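Long-range contacts in Serine/threonine-protein kinase Tel1 (Chaetomium thermophilum, PDB 6SKY), which phosphorylates serine and threonine residues of proteins with ATP and probably acts as a DNA damage sensor that switches on checkpoint signalling: residues E2209-L2214 and I2224-A2229; R2642-R2647 and R2818-F2823; F2717-R2722 and I2804-G2809; L2828-A2833 and L2910-S2915. All coordinates share one frame; numbering follows the deposited sequence.

Interaction 1. Residues E2209-L2214 and I2224-A2229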
loop_
_atom_site.group_PDB
_atom_site.type_symbol
_atom_site.label_atom_id
_atom_site.label_comp_id
_atom_site.label_asym_id
_atom_site.label_seq_id
_atom_site.Cartn_x
_atom_site.Cartn_y
_atom_site.Cartn_z
ATOM N N GLU A 2209 -6.687 22.889 5.117
ATOM C CA GLU A 2209 -5.430 22.314 4.653
ATOM C C GLU A 2209 -5.004 21.138 5.521
ATOM O O GLU A 2209 -4.499 20.130 5.013
ATOM C CB GLU A 2209 -4.347 23.384 4.623
ATOM C CG GLU A 2209 -2.998 22.867 4.197
ATOM C CD GLU A 2209 -3.069 22.007 2.950
ATOM O OE1 GLU A 2209 -3.771 22.401 1.991
ATOM O OE2 GLU A 2209 -2.425 20.933 2.928
ATOM N N ALA A 2210 -5.201 21.245 6.833
ATOM C CA ALA A 2210 -4.893 20.118 7.708
ATOM C C ALA A 2210 -5.759 18.909 7.384
ATOM O O ALA A 2210 -5.278 17.768 7.378
ATOM C CB ALA A 2210 -5.070 20.528 9.161
ATOM N N ALA A 2211 -7.043 19.138 7.113
ATOM C CA ALA A 2211 -7.920 18.041 6.730
ATOM C C ALA A 2211 -7.485 17.416 5.416
ATOM O O ALA A 2211 -7.584 16.200 5.239
ATOM C CB ALA A 2211 -9.358 18.529 6.637
ATOM N N ASN A 2212 -7.004 18.226 4.476
ATOM C CA ASN A 2212 -6.507 17.681 3.216
ATOM C C ASN A 2212 -5.289 16.803 3.433
ATOM O O ASN A 2212 -5.156 15.745 2.811
ATOM C CB ASN A 2212 -6.172 18.808 2.254
ATOM C CG ASN A 2212 -7.374 19.338 1.553
ATOM O OD1 ASN A 2212 -8.307 18.604 1.278
ATOM N ND2 ASN A 2212 -7.360 20.620 1.245
ATOM N N ALA A 2213 -4.382 17.224 4.310
ATOM C CA ALA A 2213 -3.226 16.393 4.624
ATOM C C ALA A 2213 -3.652 15.059 5.224
ATOM O O ALA A 2213 -3.168 13.995 4.819
ATOM C CB ALA A 2213 -2.294 17.139 5.568
ATOM N N LEU A 2214 -4.573 15.096 6.191
ATOM C CA LEU A 2214 -5.090 13.859 6.774
ATOM C C LEU A 2214 -5.689 12.952 5.711
ATOM O O LEU A 2214 -5.382 11.761 5.656
ATOM C CB LEU A 2214 -6.128 14.168 7.844
ATOM C CG LEU A 2214 -5.590 14.641 9.183
ATOM C CD1 LEU A 2214 -6.719 14.914 10.134
ATOM C CD2 LEU A 2214 -4.663 13.613 9.740
ATOM N N ILE A 2224 -12.912 13.772 7.768
ATOM C CA ILE A 2224 -14.331 14.110 7.731
ATOM C C ILE A 2224 -14.750 14.829 9.005
ATOM O O ILE A 2224 -15.499 15.812 8.960
ATOM C CB ILE A 2224 -15.164 12.845 7.487
ATOM C CG1 ILE A 2224 -14.867 12.284 6.105
ATOM C CG2 ILE A 2224 -16.622 13.145 7.612
ATOM C CD1 ILE A 2224 -15.391 10.907 5.896
ATOM N N ARG A 2225 -14.278 14.359 10.162
ATOM C CA ARG A 2225 -14.632 15.008 11.420
ATOM C C ARG A 2225 -14.068 16.417 11.490
ATOM O O ARG A 2225 -14.722 17.332 11.998
ATOM C CB ARG A 2225 -14.133 14.185 12.597
ATOM C CG ARG A 2225 -14.702 12.802 12.696
ATOM C CD ARG A 2225 -16.197 12.794 12.562
ATOM N NE ARG A 2225 -16.716 11.434 12.633
ATOM C CZ ARG A 2225 -17.922 11.072 12.222
ATOM N NH1 ARG A 2225 -18.310 9.813 12.332
ATOM N NH2 ARG A 2225 -18.740 11.966 11.701
ATOM N N MET A 2226 -12.859 16.608 10.968
ATOM C CA MET A 2226 -12.248 17.929 10.949
ATOM C C MET A 2226 -13.022 18.893 10.063
ATOM O O MET A 2226 -13.249 20.048 10.442
ATOM C CB MET A 2226 -10.809 17.792 10.481
ATOM C CG MET A 2226 -9.894 18.824 11.012
ATOM S SD MET A 2226 -8.195 18.295 10.948
ATOM C CE MET A 2226 -7.445 19.752 11.643
ATOM N N LEU A 2227 -13.446 18.442 8.884
ATOM C CA LEU A 2227 -14.230 19.309 8.011
ATOM C C LEU A 2227 -15.585 19.632 8.615
ATOM O O LEU A 2227 -16.070 20.758 8.496
ATOM C CB LEU A 2227 -14.409 18.666 6.645
ATOM C CG LEU A 2227 -13.223 18.569 5.701
ATOM C CD1 LEU A 2227 -13.661 17.865 4.469
ATOM C CD2 LEU A 2227 -12.712 19.932 5.371
ATOM N N GLN A 2228 -16.222 18.659 9.263
ATOM C CA GLN A 2228 -17.502 18.936 9.903
ATOM C C GLN A 2228 -17.353 19.904 11.062
ATOM O O GLN A 2228 -18.263 20.691 11.327
ATOM C CB GLN A 2228 -18.139 17.643 10.379
ATOM C CG GLN A 2228 -18.674 16.786 9.276
ATOM C CD GLN A 2228 -19.060 15.429 9.756
ATOM O OE1 GLN A 2228 -18.617 14.988 10.805
ATOM N NE2 GLN A 2228 -19.896 14.754 8.999
ATOM N N ALA A 2229 -16.226 19.858 11.770
ATOM C CA ALA A 2229 -15.976 20.852 12.805
ATOM C C ALA A 2229 -15.778 22.237 12.209
ATOM O O ALA A 2229 -16.234 23.229 12.780
ATOM C CB ALA A 2229 -14.765 20.448 13.632
#

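Interaction 2. Residues R2642-R2647 and R2818-F2823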
loop_
_atom_site.group_PDB
_atom_site.type_symbol
_atom_site.label_atom_id
_atom_site.label_comp_id
_atom_site.label_asym_id
_atom_site.label_seq_id
_atom_site.Cartn_x
_atom_site.Cartn_y
_atom_site.Cartn_z
ATOM N N ARG A 2642 6.174 12.270 -18.865
ATOM C CA ARG A 2642 6.871 11.668 -19.989
ATOM C C ARG A 2642 6.196 11.925 -21.322
ATOM O O ARG A 2642 6.643 11.388 -22.333
ATOM C CB ARG A 2642 6.995 10.166 -19.776
ATOM C CG ARG A 2642 7.880 9.819 -18.639
ATOM C CD ARG A 2642 7.636 8.433 -18.152
ATOM N NE ARG A 2642 8.598 8.079 -17.123
ATOM C CZ ARG A 2642 8.498 8.438 -15.852
ATOM N NH1 ARG A 2642 9.424 8.070 -14.989
ATOM N NH2 ARG A 2642 7.475 9.162 -15.444
ATOM N N ASN A 2643 5.135 12.723 -21.346
ATOM C CA ASN A 2643 4.385 13.014 -22.566
ATOM C C ASN A 2643 3.953 11.740 -23.271
ATOM O O ASN A 2643 4.012 11.638 -24.494
ATOM C CB ASN A 2643 5.185 13.899 -23.516
ATOM C CG ASN A 2643 5.789 15.088 -22.829
ATOM O OD1 ASN A 2643 6.956 15.404 -23.032
ATOM N ND2 ASN A 2643 5.004 15.750 -22.000
ATOM N N LEU A 2644 3.521 10.753 -22.498
ATOM C CA LEU A 2644 3.058 9.506 -23.084
ATOM C C LEU A 2644 1.709 9.734 -23.738
ATOM O O LEU A 2644 0.770 10.212 -23.099
ATOM C CB LEU A 2644 2.975 8.407 -22.033
ATOM C CG LEU A 2644 4.300 7.838 -21.545
ATOM C CD1 LEU A 2644 4.079 6.937 -20.375
ATOM C CD2 LEU A 2644 4.961 7.082 -22.641
ATOM N N GLY A 2645 1.624 9.403 -25.014
ATOM C CA GLY A 2645 0.409 9.578 -25.779
ATOM C C GLY A 2645 0.639 9.016 -27.157
ATOM O O GLY A 2645 1.700 8.461 -27.455
ATOM N N ILE A 2646 -0.366 9.167 -28.008
ATOM C CA ILE A 2646 -0.265 8.665 -29.364
ATOM C C ILE A 2646 -0.332 9.834 -30.329
ATOM O O ILE A 2646 -0.811 10.919 -30.005
ATOM C CB ILE A 2646 -1.347 7.621 -29.695
ATOM C CG1 ILE A 2646 -2.694 8.291 -29.896
ATOM C CG2 ILE A 2646 -1.434 6.590 -28.604
ATOM C CD1 ILE A 2646 -3.643 7.457 -30.684
ATOM N N ARG A 2647 0.192 9.601 -31.523
ATOM C CA ARG A 2647 0.119 10.555 -32.614
ATOM C C ARG A 2647 -1.138 10.279 -33.420
ATOM O O ARG A 2647 -1.425 9.130 -33.757
ATOM C CB ARG A 2647 1.356 10.444 -33.501
ATOM C CG ARG A 2647 2.621 10.980 -32.884
ATOM C CD ARG A 2647 2.742 12.464 -33.125
ATOM N NE ARG A 2647 2.583 12.774 -34.538
ATOM C CZ ARG A 2647 3.577 12.790 -35.416
ATOM N NH1 ARG A 2647 3.331 13.073 -36.683
ATOM N NH2 ARG A 2647 4.810 12.526 -35.031
ATOM N N ARG A 2818 9.877 -0.998 -20.578
ATOM C CA ARG A 2818 9.101 -1.695 -19.563
ATOM C C ARG A 2818 8.525 -0.730 -18.537
ATOM O O ARG A 2818 7.373 -0.877 -18.117
ATOM C CB ARG A 2818 9.976 -2.741 -18.899
ATOM C CG ARG A 2818 9.218 -3.832 -18.240
ATOM C CD ARG A 2818 10.148 -4.872 -17.700
ATOM N NE ARG A 2818 10.776 -5.640 -18.763
ATOM C CZ ARG A 2818 10.356 -6.829 -19.165
ATOM N NH1 ARG A 2818 10.988 -7.456 -20.136
ATOM N NH2 ARG A 2818 9.308 -7.387 -18.592
ATOM N N ARG A 2819 9.294 0.283 -18.145
ATOM C CA ARG A 2819 8.783 1.272 -17.209
ATOM C C ARG A 2819 7.657 2.085 -17.821
ATOM O O ARG A 2819 6.688 2.417 -17.138
ATOM C CB ARG A 2819 9.902 2.191 -16.743
ATOM C CG ARG A 2819 10.981 1.508 -15.962
ATOM C CD ARG A 2819 10.947 1.889 -14.525
ATOM N NE ARG A 2819 11.185 3.307 -14.332
ATOM C CZ ARG A 2819 11.007 3.930 -13.177
ATOM N NH1 ARG A 2819 11.240 5.227 -13.075
ATOM N NH2 ARG A 2819 10.586 3.253 -12.126
ATOM N N CYS A 2820 7.754 2.414 -19.106
ATOM C CA CYS A 2820 6.695 3.197 -19.723
ATOM C C CYS A 2820 5.455 2.365 -19.989
ATOM O O CYS A 2820 4.343 2.885 -19.897
ATOM C CB CYS A 2820 7.200 3.841 -21.007
ATOM S SG CYS A 2820 8.313 5.209 -20.718
ATOM N N CYS A 2821 5.619 1.079 -20.294
ATOM C CA CYS A 2821 4.480 0.172 -20.335
ATOM C C CYS A 2821 3.771 0.123 -18.993
ATOM O O CYS A 2821 2.540 0.168 -18.934
ATOM C CB CYS A 2821 4.938 -1.225 -20.738
ATOM S SG CYS A 2821 5.220 -1.482 -22.467
ATOM N N GLU A 2822 4.529 0.050 -17.901
ATOM C CA GLU A 2822 3.914 -0.021 -16.579
ATOM C C GLU A 2822 3.218 1.278 -16.205
ATOM O O GLU A 2822 2.124 1.248 -15.643
ATOM C CB GLU A 2822 4.957 -0.394 -15.535
ATOM C CG GLU A 2822 5.310 -1.858 -15.548
ATOM C CD GLU A 2822 6.608 -2.156 -14.839
ATOM O OE1 GLU A 2822 7.137 -1.258 -14.161
ATOM O OE2 GLU A 2822 7.109 -3.291 -14.965
ATOM N N PHE A 2823 3.821 2.426 -16.506
ATOM C CA PHE A 2823 3.159 3.698 -16.220
ATOM C C PHE A 2823 1.890 3.862 -17.041
ATOM O O PHE A 2823 0.862 4.306 -16.522
ATOM C CB PHE A 2823 4.101 4.866 -16.488
ATOM C CG PHE A 2823 5.238 4.955 -15.536
ATOM C CD1 PHE A 2823 5.046 4.755 -14.192
ATOM C CD2 PHE A 2823 6.506 5.236 -15.986
ATOM C CE1 PHE A 2823 6.097 4.832 -13.318
ATOM C CE2 PHE A 2823 7.554 5.308 -15.112
ATOM C CZ PHE A 2823 7.347 5.107 -13.781
#

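Interaction 3. Residues F2717-R2722 and I2804-G2809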
loop_
_atom_site.group_PDB
_atom_site.type_symbol
_atom_site.label_atom_id
_atom_site.label_comp_id
_atom_site.label_asym_id
_atom_site.label_seq_id
_atom_site.Cartn_x
_atom_site.Cartn_y
_atom_site.Cartn_z
ATOM N N PHE A 2717 18.578 -13.849 -40.593
ATOM C CA PHE A 2717 17.934 -12.556 -40.764
ATOM C C PHE A 2717 18.199 -11.781 -39.486
ATOM O O PHE A 2717 17.690 -12.155 -38.429
ATOM C CB PHE A 2717 16.444 -12.729 -41.018
ATOM C CG PHE A 2717 15.832 -11.657 -41.858
ATOM C CD1 PHE A 2717 16.142 -11.544 -43.188
ATOM C CD2 PHE A 2717 14.915 -10.788 -41.324
ATOM C CE1 PHE A 2717 15.571 -10.574 -43.957
ATOM C CE2 PHE A 2717 14.343 -9.823 -42.097
ATOM C CZ PHE A 2717 14.671 -9.717 -43.412
ATOM N N HIS A 2718 19.001 -10.737 -39.569
ATOM C CA HIS A 2718 19.381 -10.024 -38.366
ATOM C C HIS A 2718 18.757 -8.642 -38.345
ATOM O O HIS A 2718 18.664 -8.003 -39.390
ATOM C CB HIS A 2718 20.900 -9.884 -38.265
ATOM C CG HIS A 2718 21.635 -11.179 -38.370
ATOM N ND1 HIS A 2718 22.055 -11.699 -39.572
ATOM C CD2 HIS A 2718 22.022 -12.063 -37.422
ATOM C CE1 HIS A 2718 22.670 -12.847 -39.361
ATOM N NE2 HIS A 2718 22.663 -13.091 -38.065
ATOM N N PRO A 2719 18.338 -8.152 -37.184
ATOM C CA PRO A 2719 17.682 -6.843 -37.128
ATOM C C PRO A 2719 18.618 -5.701 -37.485
ATOM O O PRO A 2719 19.821 -5.748 -37.230
ATOM C CB PRO A 2719 17.225 -6.745 -35.672
ATOM C CG PRO A 2719 18.031 -7.731 -34.948
ATOM C CD PRO A 2719 18.315 -8.831 -35.884
ATOM N N VAL A 2720 18.042 -4.657 -38.078
ATOM C CA VAL A 2720 18.801 -3.501 -38.535
ATOM C C VAL A 2720 18.153 -2.199 -38.094
ATOM O O VAL A 2720 18.489 -1.134 -38.609
ATOM C CB VAL A 2720 18.943 -3.502 -40.063
ATOM C CG1 VAL A 2720 19.690 -4.706 -40.525
ATOM C CG2 VAL A 2720 17.595 -3.449 -40.690
ATOM N N MET A 2721 17.219 -2.256 -37.154
ATOM C CA MET A 2721 16.463 -1.053 -36.838
ATOM C C MET A 2721 17.310 -0.026 -36.107
ATOM O O MET A 2721 17.046 1.176 -36.203
ATOM C CB MET A 2721 15.236 -1.417 -36.021
ATOM C CG MET A 2721 14.317 -0.271 -35.715
ATOM S SD MET A 2721 13.503 0.387 -37.155
ATOM C CE MET A 2721 12.936 1.934 -36.485
ATOM N N ARG A 2722 18.350 -0.469 -35.408
ATOM C CA ARG A 2722 19.197 0.456 -34.673
ATOM C C ARG A 2722 19.900 1.443 -35.582
ATOM O O ARG A 2722 20.383 2.470 -35.104
ATOM C CB ARG A 2722 20.227 -0.311 -33.865
ATOM C CG ARG A 2722 21.298 -0.919 -34.691
ATOM C CD ARG A 2722 22.086 -1.889 -33.877
ATOM N NE ARG A 2722 23.043 -2.623 -34.684
ATOM C CZ ARG A 2722 22.747 -3.706 -35.382
ATOM N NH1 ARG A 2722 23.680 -4.314 -36.087
ATOM N NH2 ARG A 2722 21.515 -4.172 -35.386
ATOM N N ILE A 2804 11.590 -4.321 -33.859
ATOM C CA ILE A 2804 11.047 -3.283 -32.996
ATOM C C ILE A 2804 11.907 -3.137 -31.751
ATOM O O ILE A 2804 12.169 -2.026 -31.290
ATOM C CB ILE A 2804 9.574 -3.576 -32.652
ATOM C CG1 ILE A 2804 8.634 -2.922 -33.658
ATOM C CG2 ILE A 2804 9.223 -3.034 -31.302
ATOM C CD1 ILE A 2804 8.758 -3.430 -35.030
ATOM N N VAL A 2805 12.389 -4.251 -31.212
ATOM C CA VAL A 2805 13.188 -4.219 -29.998
ATOM C C VAL A 2805 14.610 -3.767 -30.282
ATOM O O VAL A 2805 15.269 -3.201 -29.409
ATOM C CB VAL A 2805 13.152 -5.600 -29.334
ATOM C CG1 VAL A 2805 13.991 -5.622 -28.108
ATOM C CG2 VAL A 2805 11.750 -5.954 -28.982
ATOM N N ASP A 2806 15.110 -3.995 -31.496
ATOM C CA ASP A 2806 16.457 -3.556 -31.829
ATOM C C ASP A 2806 16.585 -2.042 -31.801
ATOM O O ASP A 2806 17.650 -1.519 -31.470
ATOM C CB ASP A 2806 16.850 -4.092 -33.196
ATOM C CG ASP A 2806 18.326 -3.973 -33.460
ATOM O OD1 ASP A 2806 19.119 -4.537 -32.688
ATOM O OD2 ASP A 2806 18.702 -3.329 -34.450
ATOM N N GLY A 2807 15.528 -1.322 -32.149
ATOM C CA GLY A 2807 15.582 0.121 -32.124
ATOM C C GLY A 2807 15.558 0.726 -30.744
ATOM O O GLY A 2807 15.760 1.935 -30.617
ATOM N N MET A 2808 15.322 -0.076 -29.712
ATOM C CA MET A 2808 15.218 0.412 -28.350
ATOM C C MET A 2808 16.550 0.502 -27.635
ATOM O O MET A 2808 16.609 1.074 -26.547
ATOM C CB MET A 2808 14.288 -0.485 -27.537
ATOM C CG MET A 2808 12.843 -0.285 -27.844
ATOM S SD MET A 2808 11.801 -1.540 -27.136
ATOM C CE MET A 2808 10.303 -1.155 -28.010
ATOM N N GLY A 2809 17.609 -0.059 -28.194
ATOM C CA GLY A 2809 18.914 0.155 -27.620
ATOM C C GLY A 2809 19.609 -1.072 -27.084
ATOM O O GLY A 2809 19.286 -2.200 -27.453
#

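Interaction 4. Residues L2828-A2833 and L2910-S2915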
loop_
_atom_site.group_PDB
_atom_site.type_symbol
_atom_site.label_atom_id
_atom_site.label_comp_id
_atom_site.label_asym_id
_atom_site.label_seq_id
_atom_site.Cartn_x
_atom_site.Cartn_y
_atom_site.Cartn_z
ATOM N N LEU A 2828 -4.003 3.667 -17.106
ATOM C CA LEU A 2828 -5.206 3.232 -17.803
ATOM C C LEU A 2828 -6.168 2.532 -16.865
ATOM O O LEU A 2828 -7.375 2.767 -16.928
ATOM C CB LEU A 2828 -4.859 2.310 -18.966
ATOM C CG LEU A 2828 -4.434 2.954 -20.276
ATOM C CD1 LEU A 2828 -4.253 1.906 -21.335
ATOM C CD2 LEU A 2828 -5.447 3.975 -20.704
ATOM N N ARG A 2829 -5.673 1.653 -16.004
ATOM C CA ARG A 2829 -6.604 0.980 -15.112
ATOM C C ARG A 2829 -7.032 1.848 -13.940
ATOM O O ARG A 2829 -7.856 1.409 -13.142
ATOM C CB ARG A 2829 -6.024 -0.344 -14.609
ATOM C CG ARG A 2829 -4.669 -0.249 -14.036
ATOM C CD ARG A 2829 -4.372 -1.387 -13.102
ATOM N NE ARG A 2829 -4.166 -2.655 -13.778
ATOM C CZ ARG A 2829 -3.660 -3.723 -13.175
ATOM N NH1 ARG A 2829 -3.499 -4.852 -13.840
ATOM N NH2 ARG A 2829 -3.316 -3.651 -11.905
ATOM N N GLU A 2830 -6.516 3.064 -13.825
ATOM C CA GLU A 2830 -7.051 4.061 -12.911
ATOM C C GLU A 2830 -8.036 4.997 -13.585
ATOM O O GLU A 2830 -8.504 5.942 -12.951
ATOM C CB GLU A 2830 -5.917 4.870 -12.288
ATOM C CG GLU A 2830 -5.325 4.214 -11.067
ATOM C CD GLU A 2830 -3.865 4.550 -10.864
ATOM O OE1 GLU A 2830 -3.396 5.556 -11.435
ATOM O OE2 GLU A 2830 -3.182 3.800 -10.134
ATOM N N GLU A 2831 -8.350 4.761 -14.855
ATOM C CA GLU A 2831 -9.325 5.524 -15.617
ATOM C C GLU A 2831 -10.339 4.597 -16.258
ATOM O O GLU A 2831 -10.872 4.904 -17.317
ATOM C CB GLU A 2831 -8.652 6.361 -16.700
ATOM C CG GLU A 2831 -7.637 7.337 -16.206
ATOM C CD GLU A 2831 -8.256 8.624 -15.733
ATOM O OE1 GLU A 2831 -9.377 8.938 -16.172
ATOM O OE2 GLU A 2831 -7.622 9.327 -14.921
ATOM N N ALA A 2832 -10.596 3.447 -15.642
ATOM C CA ALA A 2832 -11.469 2.462 -16.260
ATOM C C ALA A 2832 -12.897 2.966 -16.376
ATOM O O ALA A 2832 -13.631 2.538 -17.272
ATOM C CB ALA A 2832 -11.419 1.163 -15.471
ATOM N N ALA A 2833 -13.306 3.886 -15.504
ATOM C CA ALA A 2833 -14.640 4.463 -15.605
ATOM C C ALA A 2833 -14.772 5.347 -16.836
ATOM O O ALA A 2833 -15.784 5.293 -17.541
ATOM C CB ALA A 2833 -14.959 5.253 -14.343
ATOM N N LEU A 2910 -8.654 -4.376 -17.643
ATOM C CA LEU A 2910 -8.342 -3.242 -16.788
ATOM C C LEU A 2910 -8.602 -3.544 -15.322
ATOM O O LEU A 2910 -8.806 -2.623 -14.530
ATOM C CB LEU A 2910 -9.148 -2.018 -17.211
ATOM C CG LEU A 2910 -8.843 -1.348 -18.543
ATOM C CD1 LEU A 2910 -9.795 -0.217 -18.766
ATOM C CD2 LEU A 2910 -7.432 -0.840 -18.550
ATOM N N SER A 2911 -8.601 -4.815 -14.948
ATOM C CA SER A 2911 -8.904 -5.222 -13.590
ATOM C C SER A 2911 -7.637 -5.238 -12.759
ATOM O O SER A 2911 -6.582 -5.655 -13.231
ATOM C CB SER A 2911 -9.548 -6.603 -13.581
ATOM O OG SER A 2911 -8.703 -7.536 -14.220
ATOM N N LYS A 2912 -7.756 -4.804 -11.509
ATOM C CA LYS A 2912 -6.617 -4.649 -10.621
ATOM C C LYS A 2912 -6.268 -5.925 -9.874
ATOM O O LYS A 2912 -5.632 -5.858 -8.821
ATOM C CB LYS A 2912 -6.879 -3.518 -9.637
ATOM C CG LYS A 2912 -7.288 -2.240 -10.302
ATOM C CD LYS A 2912 -7.005 -1.057 -9.422
ATOM C CE LYS A 2912 -7.214 0.228 -10.177
ATOM N NZ LYS A 2912 -6.691 1.404 -9.436
ATOM N N THR A 2913 -6.654 -7.084 -10.404
ATOM C CA THR A 2913 -6.377 -8.348 -9.733
ATOM C C THR A 2913 -4.882 -8.634 -9.683
ATOM O O THR A 2913 -4.314 -8.830 -8.604
ATOM C CB THR A 2913 -7.125 -9.475 -10.434
ATOM O OG1 THR A 2913 -8.530 -9.297 -10.240
ATOM C CG2 THR A 2913 -6.715 -10.811 -9.874
ATOM N N LEU A 2914 -4.226 -8.672 -10.841
ATOM C CA LEU A 2914 -2.778 -8.777 -10.887
ATOM C C LEU A 2914 -2.143 -7.406 -10.713
ATOM O O LEU A 2914 -2.794 -6.370 -10.832
ATOM C CB LEU A 2914 -2.313 -9.375 -12.204
ATOM C CG LEU A 2914 -2.114 -10.872 -12.339
ATOM C CD1 LEU A 2914 -3.446 -11.561 -12.322
ATOM C CD2 LEU A 2914 -1.386 -11.149 -13.627
ATOM N N SER A 2915 -0.849 -7.401 -10.433
ATOM C CA SER A 2915 -0.141 -6.141 -10.389
ATOM C C SER A 2915 0.237 -5.710 -11.799
ATOM O O SER A 2915 0.139 -6.476 -12.758
ATOM C CB SER A 2915 1.094 -6.245 -9.504
ATOM O OG SER A 2915 1.928 -7.303 -9.921
#

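Interaction 1. Residues E2209-L2214 and I2224-A2229
The helix carrying I2224-A2229 runs back along the one carrying E2209-L2214, its axis 9.0 Å away and turned 166° in direction. I2224 opens the segment facing away, onto Q2255 and V2256 of helix 2245-2259. R2225 takes no part in the pairing; it packs on A1937 of the second subunit, and its NH2 gives an in-plane hydrogen bond to OE1 of Q2228. M2226 then does most of the work. CG stands anti to the backbone N (chi1 -151°) and the rest of the chain is extended, so the thioether lies across the alanines of the other helix. Its methyl CE ends on CB of A2210 at 3.5 Å. SD passes CD1 of L2214 at 3.8 Å, the two side chains crossing at about a right angle. At the root, CB of M2226 is 4.2 Å from CB of A2211. L2227 comes next and sends CD2 to CB of A2211 (3.8 Å), while also touching I2252. No hydrogen bond joins the segments, and the methyl groups of the alanines let CA of A2211 approach CA of M2226 to 6.0 Å. An antiparallel pair joined by a tight turn like this is the helical hairpin of an alpha solenoid, here in the TPR-like FAT domain.

Interaction 2. Residues R2642-R2647 and R2818-F2823
A Schellman motif at N2643 ends helix 2637-2641 of the kinase N-lobe, and the loop that leaves it, R2642-R2647, leans on helix 2816-2828 of the C-lobe. The apolar part of the contact is small. L2644 sets CD2 against CB of C2820 at 4.3 Å and CD1 near CB of F2823 at 4.4 Å; C2820 also touches A2747 of helix 2732-2755. Sulfur joins in where SG of C2820 meets CD of R2642 at 4.2 Å.

The second kind is a van der Waals contact of the guanidinium with the F2823 ring. The R2642 chain is extended from CG to NE, which brings its guanidinium up to the F2823 ring at a slant, the two planes 45° apart. Charge is the third element: NH1 of R2642 and NH1 of R2819 come within 3.9 Å of each other, a repulsion probably offset by D1928, whose OD1 forms a salt bridge with each of these nitrogens. NH2 of R2642 has a further salt bridge to E2638, so the group has two acidic partners. An alanine here removes the group bonded to D1928 and E2638 and its contact with CE2 of F2823, which would probably loosen the join between the loop and the helix. In the model the F2823 ring meets the group with CE2 foremost, 3.2 Å above the R2642 guanidinium plane and over its centre.

Interaction 3. Residues F2717-R2722 and I2804-G2809
D2806 is the centre of this contact, and a single oxygen of its carboxylate, OD2, takes two hydrogen bonds from R2722. The backbone N of R2722 donates at 3.0 Å (154°), meeting OD2 of D2806 from above the carboxylate plane. From the same residue NH2 reaches OD2 of D2806 at 3.1 Å, on the syn lone pair, and completes a salt bridge. The guanidinium offers its edge, with its plane 89° from that of the carboxylate. R2722 can grip with both ends because CG sits in the crowded position between the backbone N and the carbonyl carbon (chi1 72°), so the extended chain folds back over its own segment. NH2 then also bonds the carbonyl O of P2719 at 3.0 Å, while NH1 goes to the hydroxyl of Y2682. An alanine here takes away the salt bridge to D2806 and the bond to P2719, and the loop would probably be held less firmly, through the backbone N-H.

CB of P2719 also packs on CB of D2806 at 3.6 Å. M2721 lays CG on CA of G2807 at 3.8 Å, where a side chain on the glycine would collide with it. Within the kinase C-lobe, the contact fastens the loop after helix 2703-2714 to D2806 and G2807, at helix 2802-2806 and the turn D2806-G2809; V2720 faces helix 2670-2681, and M2721 turns toward Y2742 of helix 2732-2755.

Interaction 4. Residues L2828-A2833 and L2910-S2915
The carbonyl O of L2914 is the best-held polar atom here, gripped by two N-H groups of the one guanidinium of R2829. NH2 of R2829 makes the good bond to O of L2914, 3.0 Å and 158°, lying in the carbonyl plane. The second, from NH1, is weak. R2829 gets there with CG in the crowded position between the backbone N and the carbonyl carbon (chi1 51°) and a bend at chi3, which lays its guanidinium along the chain of L2910-S2915. One face is covered by that chain: O of S2911 stands 3.2 Å above the plane, toward the rim and badly angled for a hydrogen bond, and CA of K2912 is over the same face.

K2912 runs obliquely past R2829, extended beyond CG, and brings CE to 3.3 Å from O of R2829. Its NZ points toward E2830 but stops 4.3 Å from OE2 of E2830, beyond a salt bridge. At the other end L2910 carries the apolar part: CD1 meets CB of A2832 at 3.9 Å and CD2 meets CB of L2828 at 4.1 Å, with V2755 and I2835 also touching it. S2915 is the N-cap of helix 2916-2927, its OG making a weak bond to N of A2918, and L2914 packs on R2260 of the second subunit. The contact thus joins the C-lobe to the start of the FATC region. Across the contact the R2829 cation is bonded by one backbone carbonyl, with O of S2911 over its face, and its charge would probably polarise the L2914 carbonyl and hold the loop before helix 2916-2927.

Overall arrangement
Interaction 1 comes first in the chain and stands apart, in the FAT solenoid, its centre 29 Å from that of interaction 4 and 54 Å from that of interaction 3. The other three share the kinase end. Both segments of interaction 3 fall, in sequence, between the two of interaction 2, and interaction 4 follows them. Their helices 2802-2806, 2816-2828 and 2832-2843 are consecutive, and helix 2732-2755 touches all three contacts. Centres of interactions 2 and 3 are 20 Å apart, those of 2 and 4 only 16 Å. Together they tie an N-lobe loop, the C-lobe and the FATC region round one long helix, away from the nucleotide and metal sites.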